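Local structure of heme-binding protein A (Haemophilus parasuis 29755, 3TPA) at residues N270-L276 with I478-S484; I301-Y306 with N365-T371; V312-P316 with H327-Y331; W440-F445 with I471-P477. The protein probably binds glutathione, despite its heme-binding name, as a member of the family 5 extracellular solute-binding proteins of the periplasmic-binding-protein clan. The protein carries 1 engineered substitution. All blocks are in the same frame, centred on the assembly; numbering follows the deposited sequence.

Interaction 1: residues N270-L276 with I478-S484; sequences NLAYIGL and IIPFAHS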
loop_
_atom_site.group_PDB
_atom_site.type_symbol
_atom_site.label_atom_id
_atom_site.label_comp_id
_atom_site.label_asym_id
_atom_site.label_seq_id
_atom_site.Cartn_x
_atom_site.Cartn_y
_atom_site.Cartn_z
ATOM N N ASN A 270 0.120 5.266 5.100
ATOM C CA ASN A 270 1.066 4.677 6.041
ATOM C C ASN A 270 1.042 5.470 7.340
ATOM O O ASN A 270 0.358 6.487 7.431
ATOM C CB ASN A 270 2.499 4.590 5.441
ATOM C CG ASN A 270 3.112 5.951 5.113
ATOM O OD1 ASN A 270 2.788 6.955 5.719
ATOM N ND2 ASN A 270 4.025 5.968 4.155
ATOM N N LEU A 271 1.747 4.983 8.348
ATOM C CA LEU A 271 1.821 5.655 9.645
ATOM C C LEU A 271 3.149 5.337 10.288
ATOM O O LEU A 271 3.548 4.172 10.365
ATOM C CB LEU A 271 0.709 5.167 10.584
ATOM C CG LEU A 271 0.727 5.734 12.024
ATOM C CD1 LEU A 271 0.494 7.241 12.009
ATOM C CD2 LEU A 271 -0.321 5.030 12.950
ATOM N N ALA A 272 3.845 6.375 10.733
ATOM C CA ALA A 272 5.056 6.195 11.513
ATOM C C ALA A 272 4.640 6.534 12.917
ATOM O O ALA A 272 3.979 7.541 13.132
ATOM C CB ALA A 272 6.145 7.152 11.042
ATOM N N TYR A 273 5.009 5.700 13.878
ATOM C CA TYR A 273 4.528 5.897 15.245
ATOM C C TYR A 273 5.564 5.434 16.242
ATOM O O TYR A 273 6.504 4.746 15.887
ATOM C CB TYR A 273 3.220 5.135 15.476
ATOM C CG TYR A 273 3.325 3.640 15.295
ATOM C CD1 TYR A 273 3.637 2.806 16.365
ATOM C CD2 TYR A 273 3.107 3.054 14.050
ATOM C CE1 TYR A 273 3.721 1.432 16.206
ATOM C CE2 TYR A 273 3.177 1.680 13.886
ATOM C CZ TYR A 273 3.488 0.877 14.961
ATOM O OH TYR A 273 3.583 -0.481 14.790
ATOM N N ILE A 274 5.370 5.795 17.503
ATOM C CA ILE A 274 6.160 5.221 18.576
ATOM C C ILE A 274 5.302 4.112 19.183
ATOM O O ILE A 274 4.213 4.370 19.680
ATOM C CB ILE A 274 6.506 6.266 19.648
ATOM C CG1 ILE A 274 7.300 7.439 19.062
ATOM C CG2 ILE A 274 7.252 5.625 20.823
ATOM C CD1 ILE A 274 8.680 7.044 18.454
ATOM N N GLY A 275 5.779 2.874 19.139
ATOM C CA GLY A 275 5.033 1.767 19.715
ATOM C C GLY A 275 5.343 1.747 21.200
ATOM O O GLY A 275 6.456 2.073 21.591
ATOM N N LEU A 276 4.357 1.395 22.021
ATOM C CA LEU A 276 4.568 1.237 23.453
ATOM C C LEU A 276 4.081 -0.134 23.892
ATOM O O LEU A 276 2.920 -0.500 23.677
ATOM C CB LEU A 276 3.815 2.323 24.220
ATOM C CG LEU A 276 4.173 3.775 23.897
ATOM C CD1 LEU A 276 3.229 4.754 24.637
ATOM C CD2 LEU A 276 5.622 4.041 24.265
ATOM N N ILE A 478 -0.177 3.374 21.116
ATOM C CA ILE A 478 0.946 3.842 20.318
ATOM C C ILE A 478 0.747 5.334 20.165
ATOM O O ILE A 478 -0.349 5.843 20.391
ATOM C CB ILE A 478 1.032 3.202 18.912
ATOM C CG1 ILE A 478 -0.142 3.629 18.020
ATOM C CG2 ILE A 478 1.132 1.645 18.994
ATOM C CD1 ILE A 478 -0.014 3.094 16.588
ATOM N N ILE A 479 1.812 6.034 19.799
ATOM C CA ILE A 479 1.754 7.470 19.580
ATOM C C ILE A 479 1.980 7.724 18.098
ATOM O O ILE A 479 3.116 7.732 17.636
ATOM C CB ILE A 479 2.853 8.174 20.395
ATOM C CG1 ILE A 479 2.696 7.875 21.891
ATOM C CG2 ILE A 479 2.847 9.680 20.146
ATOM C CD1 ILE A 479 3.935 8.144 22.720
ATOM N N PRO A 480 0.897 7.921 17.334
ATOM C CA PRO A 480 1.068 8.270 15.919
ATOM C C PRO A 480 1.773 9.607 15.800
ATOM O O PRO A 480 1.460 10.509 16.569
ATOM C CB PRO A 480 -0.378 8.414 15.425
ATOM C CG PRO A 480 -1.184 7.509 16.375
ATOM C CD PRO A 480 -0.529 7.811 17.698
ATOM N N PHE A 481 2.716 9.740 14.872
ATOM C CA PHE A 481 3.297 11.059 14.621
ATOM C C PHE A 481 3.390 11.529 13.157
ATOM O O PHE A 481 3.434 12.728 12.911
ATOM C CB PHE A 481 4.650 11.227 15.342
ATOM C CG PHE A 481 5.733 10.276 14.872
ATOM C CD1 PHE A 481 6.455 10.541 13.713
ATOM C CD2 PHE A 481 6.052 9.139 15.621
ATOM C CE1 PHE A 481 7.462 9.677 13.281
ATOM C CE2 PHE A 481 7.067 8.265 15.205
ATOM C CZ PHE A 481 7.768 8.537 14.020
ATOM N N ALA A 482 3.422 10.619 12.185
ATOM C CA ALA A 482 3.569 11.068 10.800
ATOM C C ALA A 482 2.958 10.145 9.765
ATOM O O ALA A 482 2.864 8.921 9.958
ATOM C CB ALA A 482 5.038 11.283 10.467
ATOM N N HIS A 483 2.531 10.754 8.671
ATOM C CA HIS A 483 2.329 10.042 7.428
ATOM C C HIS A 483 3.388 10.564 6.461
ATOM O O HIS A 483 3.733 11.743 6.488
ATOM C CB HIS A 483 0.949 10.342 6.842
ATOM C CG HIS A 483 -0.174 10.213 7.829
ATOM N ND1 HIS A 483 -0.553 9.005 8.358
ATOM C CD2 HIS A 483 -0.991 11.143 8.366
ATOM C CE1 HIS A 483 -1.575 9.190 9.183
ATOM N NE2 HIS A 483 -1.863 10.475 9.202
ATOM N N SER A 484 3.923 9.702 5.607
ATOM C CA SER A 484 4.898 10.207 4.639
ATOM C C SER A 484 4.126 10.867 3.504
ATOM O O SER A 484 2.918 10.647 3.353
ATOM C CB SER A 484 5.775 9.077 4.103
ATOM O OG SER A 484 5.053 8.303 3.154
#
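Tyr273 (chi1 61°) and Ile478 (chi1 67°) both place the gamma carbon, Tyr273 CG and Ile478 CG1, between backbone N and carbonyl carbon, which brings them together on one face of an antiparallel strand pair broken by a classic beta bulge. Ile478 CD1 sits 3.8 Å from the Tyr273 ring centroid and 20° off the normal, a CH-pi contact over the face. On the same side of the sheet, Leu271 CD1 meets Pro480 CB at 3.7 Å. The bulge is where Phe481 and Ala482 both stand against Ala272: Ala272 O accepts from Phe481 N at 3.1 Å and from Ala482 N at 3.3 Å, so one carbonyl serves two amides. The same oxygen lies over the centre of the Phe481 ring, while Ala272 CB touches Phe481 CE1 at 3.6 Å. Regular pairing resumes at Ile274 and Ile479, bonded in both directions. Strand 407-413 flanks 270-276 on its other edge, and Tyr306 and Lys298 of helix 298-306 cover Phe481. At the far end His483 ND1, with the acceptor in its ring plane, donates a hydrogen bond to Asn270 O. The Asn270 amide grips Ser484 twice, OD1 taking Ser484 N on a lone pair at 3.0 Å and ND2 giving to Ser484 OG at 2.7 Å.

Interaction 2: residues I301-Y306 with N365-T371; sequences IVDAVY and NPNPRRT
Ala304 and Arg370 meet both through a methyl laid over a guanidinium and through a water, although the two segments share no direct hydrogen bond. Ala304 CB lies above one face of the flat group, 3.9 Å from Arg370 CZ; the water gives to Ala304 O at 2.8 Å and accepts from Arg370 NH1 at 3.0 Å. Deeper in, Val305 pushes its two branches against polar atoms: CG1, set anti to the backbone N (chi1 172°), comes to 3.3 Å from Asn365 OD1, while CG2 lies 3.5 Å from Thr371 OG1. Those oxygens are already engaged. Asn365 OD1 accepts from Asn367 N at 3.0 Å, forming an Asx turn, and Asn367 in turn N-caps helix 368-381 by taking Arg370 N on its own OD1. Asn365 ND2 gives to Thr371 OG1 at 3.1 Å, with the acceptor exactly in the amide plane, and that hydroxyl in turn donates to Asn367 O. These bonds tie the loop to the first helical turn, and helix 298-306 packs against both. Pro366 CD covers one face of the Tyr306 ring, 3.5 Å from Tyr306 CE1, while the Tyr306 hydroxyl is hydrogen-bonded to Ser364 O. Phe481 of strand 478-491 borders Tyr306, Asn365 and Thr371.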
loop_
_atom_site.group_PDB
_atom_site.type_symbol
_atom_site.label_atom_id
_atom_site.label_comp_id
_atom_site.label_asym_id
_atom_site.label_seq_id
_atom_site.Cartn_x
_atom_site.Cartn_y
_atom_site.Cartn_z
ATOM N N ILE A 301 9.628 16.415 15.076
ATOM C CA ILE A 301 10.020 15.162 14.427
ATOM C C ILE A 301 9.823 15.229 12.921
ATOM O O ILE A 301 10.738 14.967 12.148
ATOM C CB ILE A 301 9.225 13.965 14.997
ATOM C CG1 ILE A 301 9.583 13.780 16.466
ATOM C CG2 ILE A 301 9.510 12.683 14.213
ATOM C CD1 ILE A 301 8.737 12.747 17.184
ATOM N N VAL A 302 8.621 15.596 12.510
ATOM C CA VAL A 302 8.309 15.666 11.092
ATOM C C VAL A 302 9.220 16.665 10.412
ATOM O O VAL A 302 9.759 16.392 9.351
ATOM C CB VAL A 302 6.838 16.073 10.860
ATOM C CG1 VAL A 302 6.589 16.352 9.388
ATOM C CG2 VAL A 302 5.906 14.985 11.371
ATOM N N ASP A 303 9.399 17.825 11.039
ATOM C CA ASP A 303 10.283 18.861 10.488
ATOM C C ASP A 303 11.716 18.385 10.321
ATOM O O ASP A 303 12.295 18.533 9.246
ATOM C CB ASP A 303 10.234 20.124 11.345
ATOM C CG ASP A 303 9.007 20.975 11.051
ATOM O OD1 ASP A 303 8.327 20.696 10.041
ATOM O OD2 ASP A 303 8.728 21.924 11.806
ATOM N N ALA A 304 12.289 17.816 11.383
ATOM C CA ALA A 304 13.664 17.313 11.333
ATOM C C ALA A 304 13.852 16.069 10.467
ATOM O O ALA A 304 14.832 15.955 9.731
ATOM C CB ALA A 304 14.164 17.028 12.733
ATOM N N VAL A 305 12.925 15.127 10.572
ATOM C CA VAL A 305 13.094 13.825 9.933
ATOM C C VAL A 305 12.703 13.770 8.447
ATOM O O VAL A 305 13.425 13.198 7.641
ATOM C CB VAL A 305 12.331 12.749 10.704
ATOM C CG1 VAL A 305 12.329 11.421 9.935
ATOM C CG2 VAL A 305 12.931 12.589 12.095
ATOM N N TYR A 306 11.561 14.357 8.087
ATOM C CA TYR A 306 11.029 14.180 6.729
ATOM C C TYR A 306 11.429 15.275 5.746
ATOM O O TYR A 306 11.117 15.195 4.562
ATOM C CB TYR A 306 9.505 14.016 6.748
ATOM C CG TYR A 306 9.046 12.765 7.474
ATOM C CD1 TYR A 306 8.645 11.630 6.780
ATOM C CD2 TYR A 306 9.003 12.734 8.860
ATOM C CE1 TYR A 306 8.224 10.483 7.466
ATOM C CE2 TYR A 306 8.599 11.617 9.541
ATOM C CZ TYR A 306 8.205 10.493 8.851
ATOM O OH TYR A 306 7.796 9.381 9.568
ATOM N N ASN A 365 9.272 6.109 7.472
ATOM C CA ASN A 365 10.180 6.896 8.328
ATOM C C ASN A 365 11.636 6.832 7.858
ATOM O O ASN A 365 12.332 5.849 8.117
ATOM C CB ASN A 365 10.060 6.468 9.811
ATOM C CG ASN A 365 10.756 7.436 10.754
ATOM O OD1 ASN A 365 11.647 8.175 10.334
ATOM N ND2 ASN A 365 10.354 7.445 12.033
ATOM N N PRO A 366 12.103 7.891 7.172
ATOM C CA PRO A 366 13.453 7.942 6.591
ATOM C C PRO A 366 14.581 8.166 7.600
ATOM O O PRO A 366 15.753 8.151 7.209
ATOM C CB PRO A 366 13.377 9.146 5.648
ATOM C CG PRO A 366 12.379 10.038 6.282
ATOM C CD PRO A 366 11.338 9.116 6.876
ATOM N N ASN A 367 14.244 8.365 8.870
ATOM C CA ASN A 367 15.270 8.561 9.892
ATOM C C ASN A 367 14.781 8.210 11.294
ATOM O O ASN A 367 14.591 9.093 12.111
ATOM C CB ASN A 367 15.773 10.005 9.872
ATOM C CG ASN A 367 17.102 10.166 10.564
ATOM O OD1 ASN A 367 17.530 9.298 11.316
ATOM N ND2 ASN A 367 17.772 11.277 10.300
ATOM N N PRO A 368 14.595 6.905 11.572
ATOM C CA PRO A 368 14.168 6.444 12.897
ATOM C C PRO A 368 15.160 6.875 13.976
ATOM O O PRO A 368 14.735 7.185 15.088
ATOM C CB PRO A 368 14.176 4.915 12.758
ATOM C CG PRO A 368 14.110 4.646 11.299
ATOM C CD PRO A 368 14.793 5.786 10.631
ATOM N N ARG A 369 16.455 6.908 13.653
ATOM C CA ARG A 369 17.477 7.273 14.631
ATOM C C ARG A 369 17.250 8.685 15.153
ATOM O O ARG A 369 17.284 8.928 16.355
ATOM C CB ARG A 369 18.880 7.135 14.026
ATOM C CG ARG A 369 20.029 7.617 14.915
ATOM C CD ARG A 369 20.269 6.721 16.121
ATOM N NE ARG A 369 20.411 5.314 15.762
ATOM C CZ ARG A 369 20.778 4.367 16.620
ATOM N NH1 ARG A 369 20.871 3.107 16.229
ATOM N NH2 ARG A 369 21.052 4.685 17.876
ATOM N N ARG A 370 17.016 9.619 14.241
ATOM C CA ARG A 370 16.775 11.004 14.654
ATOM C C ARG A 370 15.436 11.161 15.364
ATOM O O ARG A 370 15.321 11.937 16.305
ATOM C CB ARG A 370 16.865 11.979 13.478
ATOM C CG ARG A 370 16.611 13.432 13.898
ATOM C CD ARG A 370 17.801 14.004 14.670
ATOM N NE ARG A 370 17.638 15.418 14.996
ATOM C CZ ARG A 370 17.748 16.414 14.119
ATOM N NH1 ARG A 370 18.012 16.165 12.841
ATOM N NH2 ARG A 370 17.589 17.666 14.519
ATOM N N THR A 371 14.421 10.440 14.898
ATOM C CA THR A 371 13.147 10.362 15.600
ATOM C C THR A 371 13.421 9.968 17.055
ATOM O O THR A 371 13.028 10.656 17.989
ATOM C CB THR A 371 12.221 9.293 14.962
ATOM O OG1 THR A 371 12.018 9.580 13.573
ATOM C CG2 THR A 371 10.865 9.252 15.674
HETATM O O HOH W 1 16.822 13.494 8.577
HETATM O O HOH W 2 17.225 17.317 10.233
#

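Interaction 3: residues V312-P316 with H327-Y331; sequences VATNP and HLPQY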
loop_
_atom_site.group_PDB
_atom_site.type_symbol
_atom_site.label_atom_id
_atom_site.label_comp_id
_atom_site.label_asym_id
_atom_site.label_seq_id
_atom_site.Cartn_x
_atom_site.Cartn_y
_atom_site.Cartn_z
ATOM N N VAL A 312 2.259 15.706 9.936
ATOM C CA VAL A 312 1.921 15.287 11.290
ATOM C C VAL A 312 0.622 14.478 11.286
ATOM O O VAL A 312 -0.374 14.913 10.722
ATOM C CB VAL A 312 1.779 16.517 12.222
ATOM C CG1 VAL A 312 1.138 16.128 13.541
ATOM C CG2 VAL A 312 3.132 17.148 12.470
ATOM N N ALA A 313 0.640 13.295 11.897
ATOM C CA ALA A 313 -0.570 12.449 11.985
ATOM C C ALA A 313 -1.435 12.828 13.189
ATOM O O ALA A 313 -0.927 13.015 14.298
ATOM C CB ALA A 313 -0.193 10.982 12.069
ATOM N N THR A 314 -2.744 12.937 12.970
ATOM C CA THR A 314 -3.684 13.121 14.079
ATOM C C THR A 314 -4.469 11.846 14.330
ATOM O O THR A 314 -4.819 11.536 15.474
ATOM C CB THR A 314 -4.660 14.262 13.804
ATOM O OG1 THR A 314 -5.385 13.991 12.601
ATOM C CG2 THR A 314 -3.892 15.578 13.631
ATOM N N ASN A 315 -4.748 11.125 13.245
ATOM C CA ASN A 315 -5.415 9.822 13.261
ATOM C C ASN A 315 -4.402 8.733 12.934
ATOM O O ASN A 315 -3.307 9.029 12.414
ATOM C CB ASN A 315 -6.483 9.771 12.164
ATOM C CG ASN A 315 -7.749 10.548 12.521
ATOM O OD1 ASN A 315 -8.846 9.995 12.554
ATOM N ND2 ASN A 315 -7.593 11.845 12.760
ATOM N N PRO A 316 -4.767 7.465 13.179
ATOM C CA PRO A 316 -3.855 6.379 12.779
ATOM C C PRO A 316 -3.814 6.114 11.263
ATOM O O PRO A 316 -3.079 5.225 10.838
ATOM C CB PRO A 316 -4.432 5.161 13.505
ATOM C CG PRO A 316 -5.868 5.497 13.704
ATOM C CD PRO A 316 -5.924 6.963 13.941
ATOM N N HIS A 327 -11.706 15.798 14.090
ATOM C CA HIS A 327 -11.762 16.425 15.407
ATOM C C HIS A 327 -11.421 15.441 16.527
ATOM O O HIS A 327 -11.783 15.646 17.687
ATOM C CB HIS A 327 -13.134 17.076 15.636
ATOM C CG HIS A 327 -14.288 16.183 15.307
ATOM N ND1 HIS A 327 -14.798 15.268 16.204
ATOM C CD2 HIS A 327 -15.028 16.062 14.178
ATOM C CE1 HIS A 327 -15.803 14.616 15.642
ATOM N NE2 HIS A 327 -15.962 15.074 14.412
ATOM N N LEU A 328 -10.731 14.365 16.171
ATOM C CA LEU A 328 -10.189 13.457 17.174
ATOM C C LEU A 328 -9.365 14.266 18.176
ATOM O O LEU A 328 -8.467 15.017 17.782
ATOM C CB LEU A 328 -9.300 12.409 16.504
ATOM C CG LEU A 328 -8.821 11.253 17.383
ATOM C CD1 LEU A 328 -10.017 10.450 17.980
ATOM C CD2 LEU A 328 -7.907 10.339 16.579
ATOM N N PRO A 329 -9.665 14.119 19.474
ATOM C CA PRO A 329 -8.917 14.872 20.489
ATOM C C PRO A 329 -7.446 14.484 20.469
ATOM O O PRO A 329 -7.122 13.317 20.262
ATOM C CB PRO A 329 -9.574 14.434 21.805
ATOM C CG PRO A 329 -10.938 13.942 21.412
ATOM C CD PRO A 329 -10.739 13.300 20.070
ATOM N N GLN A 330 -6.568 15.463 20.665
ATOM C CA GLN A 330 -5.125 15.255 20.598
ATOM C C GLN A 330 -4.474 15.484 21.957
ATOM O O GLN A 330 -4.980 16.261 22.793
ATOM C CB GLN A 330 -4.487 16.214 19.583
ATOM C CG GLN A 330 -4.973 16.010 18.156
ATOM C CD GLN A 330 -4.658 14.620 17.645
ATOM O OE1 GLN A 330 -3.494 14.233 17.550
ATOM N NE2 GLN A 330 -5.697 13.854 17.333
ATOM N N TYR A 331 -3.352 14.810 22.183
ATOM C CA TYR A 331 -2.546 15.088 23.362
ATOM C C TYR A 331 -1.485 16.091 22.940
ATOM O O TYR A 331 -0.394 15.712 22.524
ATOM C CB TYR A 331 -1.902 13.813 23.913
ATOM C CG TYR A 331 -2.898 12.724 24.295
ATOM C CD1 TYR A 331 -3.543 12.733 25.527
ATOM C CD2 TYR A 331 -3.193 11.692 23.414
ATOM C CE1 TYR A 331 -4.459 11.729 25.866
ATOM C CE2 TYR A 331 -4.078 10.708 23.748
ATOM C CZ TYR A 331 -4.716 10.732 24.965
ATOM O OH TYR A 331 -5.590 9.725 25.258
HETATM O O HOH W 3 -1.216 14.505 16.527
#
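Gln330 and Thr314 carry the direct polar link between these two irregular segments. Both amide protons of Gln330 NE2 are used: one goes to Thr314 O across the contact at 3.1 Å, with an N-H...O angle of 150°, and the other to Leu328 O within its own segment at 3.0 Å, with an angle of 175°. The second bond is the straighter, and its acceptor lies in the amide plane, whereas Thr314 O is tilted from that plane; the geometry suggests that the internal bond sets the rotation of the amide. A bend at chi2 (-61°) turns the Gln330 chain so that NE2 reaches both carbonyls. Both ends of the Asn315 amide are bonded: ND2 gives to Thr314 OG1 at 3.1 Å and OD1 accepts from Asn325 N. A further polar connection is a water that gives to Ala313 O at 2.7 Å and appears to give to Gln330 OE1, though that leg is short enough to be doubtful. Van der Waals contacts are few. Leu328 CD2 touches Thr314 O at 3.5 Å and approaches Asn315 CG at 4.1 Å, while Thr314 CB sits 3.7 Å from Gln330 NE2. Gln330 and Leu328 also rest on helix 458-475. With one direct bond and little apolar contact, the two ends of this loop between strand 310-312 and helix 335-344 are joined mainly by directional amide-to-carbonyl chemistry.

Interaction 4: residues W440-F445 with I471-P477; sequences WTDEKF and IFQQNSP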
loop_
_atom_site.group_PDB
_atom_site.type_symbol
_atom_site.label_atom_id
_atom_site.label_comp_id
_atom_site.label_asym_id
_atom_site.label_seq_id
_atom_site.Cartn_x
_atom_site.Cartn_y
_atom_site.Cartn_z
ATOM N N TRP A 440 -1.945 -4.025 22.955
ATOM C CA TRP A 440 -3.167 -3.458 23.517
ATOM C C TRP A 440 -4.399 -4.137 22.934
ATOM O O TRP A 440 -4.426 -4.495 21.754
ATOM C CB TRP A 440 -3.239 -1.957 23.244
ATOM C CG TRP A 440 -4.522 -1.306 23.718
ATOM C CD1 TRP A 440 -4.851 -0.965 25.006
ATOM C CD2 TRP A 440 -5.624 -0.894 22.904
ATOM N NE1 TRP A 440 -6.112 -0.392 25.038
ATOM C CE2 TRP A 440 -6.593 -0.325 23.758
ATOM C CE3 TRP A 440 -5.886 -0.947 21.531
ATOM C CZ2 TRP A 440 -7.798 0.173 23.287
ATOM C CZ3 TRP A 440 -7.102 -0.455 21.065
ATOM C CH2 TRP A 440 -8.042 0.084 21.945
ATOM N N THR A 441 -5.413 -4.319 23.776
ATOM C CA THR A 441 -6.700 -4.860 23.343
ATOM C C THR A 441 -7.813 -4.230 24.162
ATOM O O THR A 441 -7.600 -3.841 25.313
ATOM C CB THR A 441 -6.790 -6.404 23.526
ATOM O OG1 THR A 441 -7.052 -6.713 24.900
ATOM C CG2 THR A 441 -5.506 -7.092 23.081
ATOM N N ASP A 442 -8.998 -4.148 23.575
ATOM C CA ASP A 442 -10.168 -3.650 24.280
ATOM C C ASP A 442 -11.405 -4.343 23.720
ATOM O O ASP A 442 -11.582 -4.420 22.505
ATOM C CB ASP A 442 -10.285 -2.133 24.143
ATOM C CG ASP A 442 -11.563 -1.610 24.733
ATOM O OD1 ASP A 442 -11.613 -1.425 25.963
ATOM O OD2 ASP A 442 -12.527 -1.409 23.973
ATOM N N GLU A 443 -12.244 -4.864 24.613
ATOM C CA GLU A 443 -13.344 -5.726 24.209
ATOM C C GLU A 443 -14.280 -5.013 23.261
ATOM O O GLU A 443 -14.642 -5.562 22.238
ATOM C CB GLU A 443 -14.111 -6.238 25.423
ATOM C CG GLU A 443 -15.308 -7.108 25.066
ATOM C CD GLU A 443 -15.898 -7.795 26.281
ATOM O OE1 GLU A 443 -15.522 -7.417 27.415
ATOM O OE2 GLU A 443 -16.727 -8.718 26.103
ATOM N N LYS A 444 -14.648 -3.782 23.599
ATOM C CA LYS A 444 -15.563 -3.002 22.775
ATOM C C LYS A 444 -14.938 -2.629 21.448
ATOM O O LYS A 444 -15.580 -2.718 20.403
ATOM C CB LYS A 444 -16.009 -1.722 23.500
ATOM C CG LYS A 444 -16.954 -0.858 22.662
ATOM C CD LYS A 444 -18.230 -1.613 22.251
ATOM C CE LYS A 444 -19.252 -0.657 21.631
ATOM N NZ LYS A 444 -20.538 -1.306 21.234
ATOM N N PHE A 445 -13.682 -2.196 21.508
ATOM C CA PHE A 445 -12.917 -1.828 20.321
ATOM C C PHE A 445 -12.882 -3.023 19.360
ATOM O O PHE A 445 -13.147 -2.880 18.168
ATOM C CB PHE A 445 -11.498 -1.381 20.726
ATOM C CG PHE A 445 -10.565 -1.178 19.561
ATOM C CD1 PHE A 445 -10.405 0.080 18.992
ATOM C CD2 PHE A 445 -9.867 -2.244 19.025
ATOM C CE1 PHE A 445 -9.570 0.275 17.905
ATOM C CE2 PHE A 445 -9.027 -2.061 17.951
ATOM C CZ PHE A 445 -8.877 -0.796 17.389
ATOM N N ILE A 471 -11.791 5.183 20.969
ATOM C CA ILE A 471 -11.395 4.301 22.069
ATOM C C ILE A 471 -9.881 4.079 22.066
ATOM O O ILE A 471 -9.201 4.209 23.102
ATOM C CB ILE A 471 -12.121 2.939 22.008
ATOM C CG1 ILE A 471 -13.614 3.103 22.325
ATOM C CG2 ILE A 471 -11.465 1.932 22.962
ATOM C CD1 ILE A 471 -14.454 1.852 22.021
ATOM N N PHE A 472 -9.351 3.742 20.899
ATOM C CA PHE A 472 -7.891 3.655 20.736
ATOM C C PHE A 472 -7.179 4.927 21.231
ATOM O O PHE A 472 -6.212 4.859 21.984
ATOM C CB PHE A 472 -7.513 3.396 19.274
ATOM C CG PHE A 472 -6.182 3.984 18.892
ATOM C CD1 PHE A 472 -4.995 3.359 19.266
ATOM C CD2 PHE A 472 -6.115 5.189 18.191
ATOM C CE1 PHE A 472 -3.751 3.924 18.909
ATOM C CE2 PHE A 472 -4.894 5.759 17.856
ATOM C CZ PHE A 472 -3.711 5.125 18.212
ATOM N N GLN A 473 -7.658 6.092 20.811
ATOM C CA GLN A 473 -6.995 7.353 21.185
ATOM C C GLN A 473 -7.005 7.598 22.696
ATOM O O GLN A 473 -6.000 8.000 23.261
ATOM C CB GLN A 473 -7.610 8.545 20.435
ATOM C CG GLN A 473 -6.827 9.876 20.587
ATOM C CD GLN A 473 -5.480 9.895 19.841
ATOM O OE1 GLN A 473 -4.940 8.856 19.477
ATOM N NE2 GLN A 473 -4.948 11.088 19.610
ATOM N N GLN A 474 -8.143 7.324 23.338
ATOM C CA GLN A 474 -8.294 7.457 24.786
ATOM C C GLN A 474 -7.242 6.653 25.551
ATOM O O GLN A 474 -6.816 7.035 26.634
ATOM C CB GLN A 474 -9.706 7.000 25.205
ATOM C CG GLN A 474 -10.806 7.995 24.842
ATOM C CD GLN A 474 -12.219 7.433 24.975
ATOM O OE1 GLN A 474 -12.437 6.218 24.943
ATOM N NE2 GLN A 474 -13.191 8.329 25.106
ATOM N N ASN A 475 -6.839 5.525 24.981
ATOM C CA ASN A 475 -5.913 4.605 25.629
ATOM C C ASN A 475 -4.466 4.750 25.180
ATOM O O ASN A 475 -3.565 4.203 25.810
ATOM C CB ASN A 475 -6.394 3.166 25.429
ATOM C CG ASN A 475 -7.610 2.874 26.240
ATOM O OD1 ASN A 475 -7.516 2.682 27.442
ATOM N ND2 ASN A 475 -8.769 2.897 25.608
ATOM N N SER A 476 -4.252 5.491 24.094
ATOM C CA SER A 476 -2.899 5.827 23.619
ATOM C C SER A 476 -1.876 4.672 23.636
ATOM O O SER A 476 -0.774 4.835 24.165
ATOM C CB SER A 476 -2.339 7.020 24.414
ATOM O OG SER A 476 -1.145 7.529 23.818
ATOM N N PRO A 477 -2.219 3.510 23.044
ATOM C CA PRO A 477 -1.245 2.398 23.078
ATOM C C PRO A 477 -0.012 2.593 22.177
ATOM O O PRO A 477 1.050 1.997 22.414
ATOM C CB PRO A 477 -2.069 1.194 22.599
ATOM C CG PRO A 477 -3.177 1.763 21.819
ATOM C CD PRO A 477 -3.508 3.093 22.455
HETATM O O HOH W 4 -7.839 -0.624 27.593
#
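Trp440 and Pro477 form the tight part of this contact, with Trp440 CB 3.4 Å from Pro477 CB and Pro477 CG above one face of the indole, offset toward its rim. Setting Trp440 CG anti to the backbone N (chi1 176°) lays the ring along the end of helix 458-475: CH2 reaches Phe472 CA at 3.8 Å, and NE1 passes Asn475 CB at 3.6 Å. Trp440 CZ3 also stands over the centre of the Phe445 ring, whose CE1 touches Phe472 CB at 4.0 Å. The other side opens to solvent, where Lys444 is exposed and a water links the segments. It accepts from Trp440 NE1 at 3.1 Å and gives only a weak bond to Asn475 OD1, while Asn475 ND2 donates back to Ile471 O. Ile471 spreads its branches toward polar chains, CG2 lying 3.6 Å from Asp442 OD2 and CD1 lying 3.7 Å from Lys444 CG; the Lys444 chain then leads away. Asp442 OD2, on its anti side, takes Phe445 N and so N-caps helix 443-453. The contact joins the start of that helix to the end of helix 458-475, whose Phe472 ring meets Phe427 and touches Ile478 and Pro480, just where Pro477 hands the chain on to strand 478-491.

Overall arrangement
Interaction 1 is the hub: its strands, 261-276 and 478-491, are neighbours in a six-stranded mixed sheet, and the other three contacts all touch it and lie nested along the chain in the loop it closes. Centres of interactions 2 and 3 are each about 11 Å from it, that of interaction 4 about 16 Å. Interaction 3 falls inside the loop closed by interaction 2, and interaction 4 follows both. Interactions 2 and 4 are the farthest apart, about 26 Å between centres, with no touch. Interaction 3 meets interaction 4 through Tyr331 and Gln473. Helices and loops thus pack round one sheet, consistent with a single lobe of a two-lobed solute-binding protein.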